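Local coordinates for protein lipoteichoic acid primase (Listeria monocytogenes, PDB 4UOP) that binds a magnesium ion in the extracellular catalytic domain of a sulfatase-family enzyme, with a central mixed beta sheet flanked by helices, at residues Q266-D270 / S271-D275; P343-M346 / N347-I351. One frame throughout, in Å; residues are numbered along the deposited sequence.

Interaction 1 (Q266-D270 / S271-D275); sequences QKLKD and SGIWD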
loop_
_atom_site.group_PDB
_atom_site.type_symbol
_atom_site.label_atom_id
_atom_site.label_comp_id
_atom_site.label_asym_id
_atom_site.label_seq_id
_atom_site.Cartn_x
_atom_site.Cartn_y
_atom_site.Cartn_z
ATOM N N GLN B 266 -13.865 10.894 33.882
ATOM C CA GLN B 266 -14.521 11.302 35.119
ATOM C C GLN B 266 -15.485 10.205 35.634
ATOM O O GLN B 266 -15.583 9.977 36.846
ATOM C CB GLN B 266 -15.236 12.643 34.948
ATOM C CG GLN B 266 -15.750 13.257 36.244
ATOM C CD GLN B 266 -14.645 13.465 37.265
ATOM O OE1 GLN B 266 -13.662 14.150 37.003
ATOM N NE2 GLN B 266 -14.782 12.831 38.414
ATOM N N LYS B 267 -16.159 9.510 34.721
ATOM C CA LYS B 267 -17.010 8.381 35.097
ATOM C C LYS B 267 -16.207 7.195 35.624
ATOM O O LYS B 267 -16.633 6.546 36.571
ATOM C CB LYS B 267 -17.907 7.949 33.937
ATOM C CG LYS B 267 -18.979 8.984 33.645
ATOM C CD LYS B 267 -19.683 8.740 32.320
ATOM C CE LYS B 267 -20.686 7.602 32.400
ATOM N NZ LYS B 267 -21.754 7.747 31.373
ATOM N N LEU B 268 -15.063 6.917 35.006
ATOM C CA LEU B 268 -14.158 5.890 35.503
ATOM C C LEU B 268 -13.660 6.254 36.905
ATOM O O LEU B 268 -13.501 5.381 37.747
ATOM C CB LEU B 268 -12.962 5.695 34.560
ATOM C CG LEU B 268 -13.228 5.175 33.145
ATOM C CD1 LEU B 268 -11.931 5.147 32.353
ATOM C CD2 LEU B 268 -13.927 3.811 33.135
ATOM N N LYS B 269 -13.393 7.532 37.153
ATOM C CA LYS B 269 -12.933 7.970 38.475
ATOM C C LYS B 269 -14.045 7.819 39.525
ATOM O O LYS B 269 -13.825 7.210 40.574
ATOM C CB LYS B 269 -12.390 9.410 38.441
ATOM C CG LYS B 269 -11.062 9.561 37.715
ATOM C CD LYS B 269 -10.541 10.985 37.705
ATOM C CE LYS B 269 -9.143 11.044 37.116
ATOM N NZ LYS B 269 -8.616 12.430 37.009
ATOM N N ASP B 270 -15.224 8.367 39.238
ATOM C CA ASP B 270 -16.366 8.313 40.160
ATOM C C ASP B 270 -16.771 6.891 40.522
ATOM O O ASP B 270 -17.103 6.612 41.668
ATOM C CB ASP B 270 -17.586 9.016 39.563
ATOM C CG ASP B 270 -17.408 10.515 39.463
ATOM O OD1 ASP B 270 -16.519 11.061 40.149
ATOM O OD2 ASP B 270 -18.177 11.149 38.703
ATOM N N SER B 271 -16.726 5.997 39.534
ATOM C CA SER B 271 -17.149 4.638 39.713
ATOM C C SER B 271 -16.160 3.792 40.497
ATOM O O SER B 271 -16.543 2.734 40.992
ATOM C CB SER B 271 -17.378 3.978 38.355
ATOM O OG SER B 271 -16.150 3.783 37.682
ATOM N N GLY B 272 -14.910 4.239 40.614
ATOM C CA GLY B 272 -13.853 3.409 41.207
ATOM C C GLY B 272 -13.026 2.600 40.205
ATOM O O GLY B 272 -11.988 2.023 40.561
ATOM N N ILE B 273 -13.464 2.547 38.951
ATOM C CA ILE B 273 -12.748 1.760 37.937
ATOM C C ILE B 273 -11.338 2.323 37.695
ATOM O O ILE B 273 -10.384 1.566 37.534
ATOM C CB ILE B 273 -13.558 1.668 36.634
ATOM C CG1 ILE B 273 -14.801 0.805 36.862
ATOM C CG2 ILE B 273 -12.739 1.048 35.511
ATOM C CD1 ILE B 273 -15.857 0.981 35.794
ATOM N N TRP B 274 -11.207 3.646 37.702
ATOM C CA TRP B 274 -9.914 4.306 37.425
ATOM C C TRP B 274 -8.828 3.829 38.384
ATOM O O TRP B 274 -7.691 3.555 37.976
ATOM C CB TRP B 274 -10.081 5.804 37.540
ATOM C CG TRP B 274 -8.884 6.633 37.219
ATOM C CD1 TRP B 274 -8.066 7.264 38.111
ATOM C CD2 TRP B 274 -8.399 6.973 35.916
ATOM N NE1 TRP B 274 -7.098 7.979 37.444
ATOM C CE2 TRP B 274 -7.260 7.794 36.096
ATOM C CE3 TRP B 274 -8.797 6.644 34.611
ATOM C CZ2 TRP B 274 -6.535 8.316 35.019
ATOM C CZ3 TRP B 274 -8.077 7.162 33.543
ATOM C CH2 TRP B 274 -6.958 7.991 33.753
ATOM N N ASP B 275 -9.200 3.724 39.654
ATOM C CA ASP B 275 -8.261 3.341 40.706
ATOM C C ASP B 275 -7.984 1.853 40.717
ATOM O O ASP B 275 -7.152 1.401 41.504
ATOM C CB ASP B 275 -8.793 3.767 42.079
ATOM C CG ASP B 275 -8.904 5.277 42.221
ATOM O OD1 ASP B 275 -8.039 5.997 41.683
ATOM O OD2 ASP B 275 -9.848 5.759 42.880
HETATM O O HOH W 1 -11.543 5.488 40.716
#
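With CG beside its backbone N (chi1 -71°) and the chain extended beyond, Lys-269 lies alongside Trp-274, whose CG is anti to the backbone N (chi1 -177°). The two point the same way, and the lysine methylenes cover one face of the indole. Lys-269 CG sits 3.7 Å from Trp-274 CG, and Lys-269 CE makes a CH-pi contact over the five-membered ring. Leu-268 comes to the ring at its edge instead, its CD1 4.1 Å from Trp-274 CE3, and its other branch, CD2, touches Ile-273 CG2 at 3.8 Å. Backbone bonds hold the turn: Trp-274 N reaches Leu-268 O (2.9 Å), lying above the carbonyl plane, and Gly-272 N bonds to Lys-269 O. Ser-271 OG has the carbonyls of Lys-267 and Leu-268 within reach of its one proton. A water accepts from Asp-275 N and lies within reach of Lys-269 O, to which it may donate. Beyond the turn, His-322 stacks on Trp-274, and Ile-61 of strand 59-65 touches both Leu-268 and Ile-273. The arrangement is a helix C-terminus ended by a positive-phi glycine, in the short connection from helix 246-271 to strand 277-283 of the central sheet.

Interaction 2 (P343-M346 / N347-I351); sequences PTVM and NLLGI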
loop_
_atom_site.group_PDB
_atom_site.type_symbol
_atom_site.label_atom_id
_atom_site.label_comp_id
_atom_site.label_asym_id
_atom_site.label_seq_id
_atom_site.Cartn_x
_atom_site.Cartn_y
_atom_site.Cartn_z
ATOM N N PRO B 343 4.103 -5.480 25.019
ATOM C CA PRO B 343 5.119 -5.856 26.018
ATOM C C PRO B 343 5.202 -4.890 27.210
ATOM O O PRO B 343 5.451 -5.327 28.334
ATOM C CB PRO B 343 6.426 -5.893 25.214
ATOM C CG PRO B 343 6.134 -5.131 23.952
ATOM C CD PRO B 343 4.686 -5.339 23.674
ATOM N N THR B 344 4.930 -3.600 26.981
ATOM C CA THR B 344 4.960 -2.618 28.048
ATOM C C THR B 344 3.832 -2.909 29.058
ATOM O O THR B 344 4.039 -2.903 30.278
ATOM C CB THR B 344 4.845 -1.185 27.467
ATOM O OG1 THR B 344 5.934 -0.936 26.566
ATOM C CG2 THR B 344 4.866 -0.109 28.557
ATOM N N VAL B 345 2.630 -3.159 28.541
ATOM C CA VAL B 345 1.484 -3.401 29.383
ATOM C C VAL B 345 1.565 -4.754 30.111
ATOM O O VAL B 345 1.231 -4.838 31.288
ATOM C CB VAL B 345 0.178 -3.287 28.570
ATOM C CG1 VAL B 345 -1.020 -3.773 29.391
ATOM C CG2 VAL B 345 -0.015 -1.840 28.154
ATOM N N MET B 346 2.021 -5.789 29.421
ATOM C CA MET B 346 2.121 -7.107 30.037
ATOM C C MET B 346 3.062 -7.045 31.247
ATOM O O MET B 346 2.788 -7.675 32.276
ATOM C CB MET B 346 2.601 -8.163 29.042
ATOM C CG MET B 346 1.660 -8.442 27.874
ATOM S SD MET B 346 -0.044 -8.892 28.321
ATOM C CE MET B 346 -0.826 -7.276 28.387
ATOM N N ASN B 347 4.148 -6.283 31.141
ATOM C CA ASN B 347 5.036 -6.107 32.289
ATOM C C ASN B 347 4.320 -5.469 33.490
ATOM O O ASN B 347 4.422 -5.948 34.628
ATOM C CB ASN B 347 6.284 -5.311 31.890
ATOM C CG ASN B 347 7.192 -5.023 33.073
ATOM O OD1 ASN B 347 7.841 -5.934 33.607
ATOM N ND2 ASN B 347 7.234 -3.781 33.502
ATOM N N LEU B 348 3.584 -4.384 33.254
ATOM C CA LEU B 348 2.849 -3.739 34.334
ATOM C C LEU B 348 1.829 -4.680 34.991
ATOM O O LEU B 348 1.636 -4.650 36.222
ATOM C CB LEU B 348 2.134 -2.475 33.819
ATOM C CG LEU B 348 3.055 -1.335 33.416
ATOM C CD1 LEU B 348 2.260 -0.239 32.713
ATOM C CD2 LEU B 348 3.752 -0.758 34.637
ATOM N N LEU B 349 1.171 -5.497 34.174
ATOM C CA LEU B 349 0.149 -6.415 34.661
ATOM C C LEU B 349 0.751 -7.677 35.306
ATOM O O LEU B 349 0.012 -8.506 35.803
ATOM C CB LEU B 349 -0.795 -6.800 33.525
ATOM C CG LEU B 349 -1.692 -5.662 32.993
ATOM C CD1 LEU B 349 -2.496 -6.146 31.794
ATOM C CD2 LEU B 349 -2.609 -5.110 34.059
ATOM N N GLY B 350 2.078 -7.805 35.278
ATOM C CA GLY B 350 2.770 -8.948 35.884
ATOM C C GLY B 350 2.557 -10.239 35.138
ATOM O O GLY B 350 2.458 -11.298 35.747
ATOM N N ILE B 351 2.424 -10.153 33.819
ATOM C CA ILE B 351 2.153 -11.309 33.008
ATOM C C ILE B 351 3.400 -11.671 32.205
ATOM O O ILE B 351 3.957 -10.850 31.497
ATOM C CB ILE B 351 0.935 -11.068 32.099
ATOM C CG1 ILE B 351 -0.331 -11.007 32.963
ATOM C CG2 ILE B 351 0.823 -12.156 31.037
ATOM C CD1 ILE B 351 -1.574 -10.538 32.243
HETATM O O HOH W 2 6.318 -1.968 31.610
#
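Leu-349 lies alongside Val-345, one helical turn earlier, both side chains pointing the same way. At the root of Leu-349, CB rests 3.6 Å from Val-345 O, the same carbonyl that accepts the Leu-349 backbone N-H. CG, placed beside the backbone N by the first torsion, stays close to that oxygen at 3.5 Å from Val-345 O. At the tip, CD1 carries the apolar contact: it meets Val-345 CG1 at 3.7 Å and, from another side chain, Met-346 CE at 4.0 Å. Met-346 brings its methyl there by folding, with bends at chi2 (-55°) and chi3 (89°), and it crosses Leu-349 at a slant. Its sulfur takes the other neighbour, Met-346 SD lying 4.3 Å from Ile-351 CG2.

That last pairing belongs to a Schellman motif. Gly-350 has positive phi, and Ile-351 N reaches back to Met-346 O at 2.9 Å in a nearly straight bond (171°), while Gly-350 N bonds to Asn-347 O. Met-346 and Ile-351 are thus joined both through the backbone and through their apolar side chains, as is usual in this motif. On another part of the helix surface, water 2 bridges Thr-344 O and Asn-347 ND2, accepting from the amide at 2.8 Å from Asn-347 ND2; that nitrogen also bonds to Asp-50 O.

Every residue here is buried. Val-345 packs on Val-280 and Leu-349 on Val-278, both in strand 277-283. Met-346 touches Met-139 and Leu-142, and Leu-349 and Ile-351 share Leu-143, so the end of helix 341-348 is packed against both helix 139-144 and the central sheet.

Overall arrangement
Interaction 1 comes first along the chain and interaction 2 some seventy residues later, both within the sulfatase-like part of the chain. Their centres are 22 Å apart and their nearest atoms about 11 Å, so they do not touch. What they share is strand 277-283 of the mixed central sheet: residues 266-275 end helix 246-271 and lead into it, whereas the helix end at 343-351 packs on its side chains. Each is a helix C-terminus with a positive-phi glycine, one partly buried near the outside and one wholly buried. The shared strand runs straight on to Asp-284 and His-285 of the magnesium site, so both turns border the framework that carries these ligands.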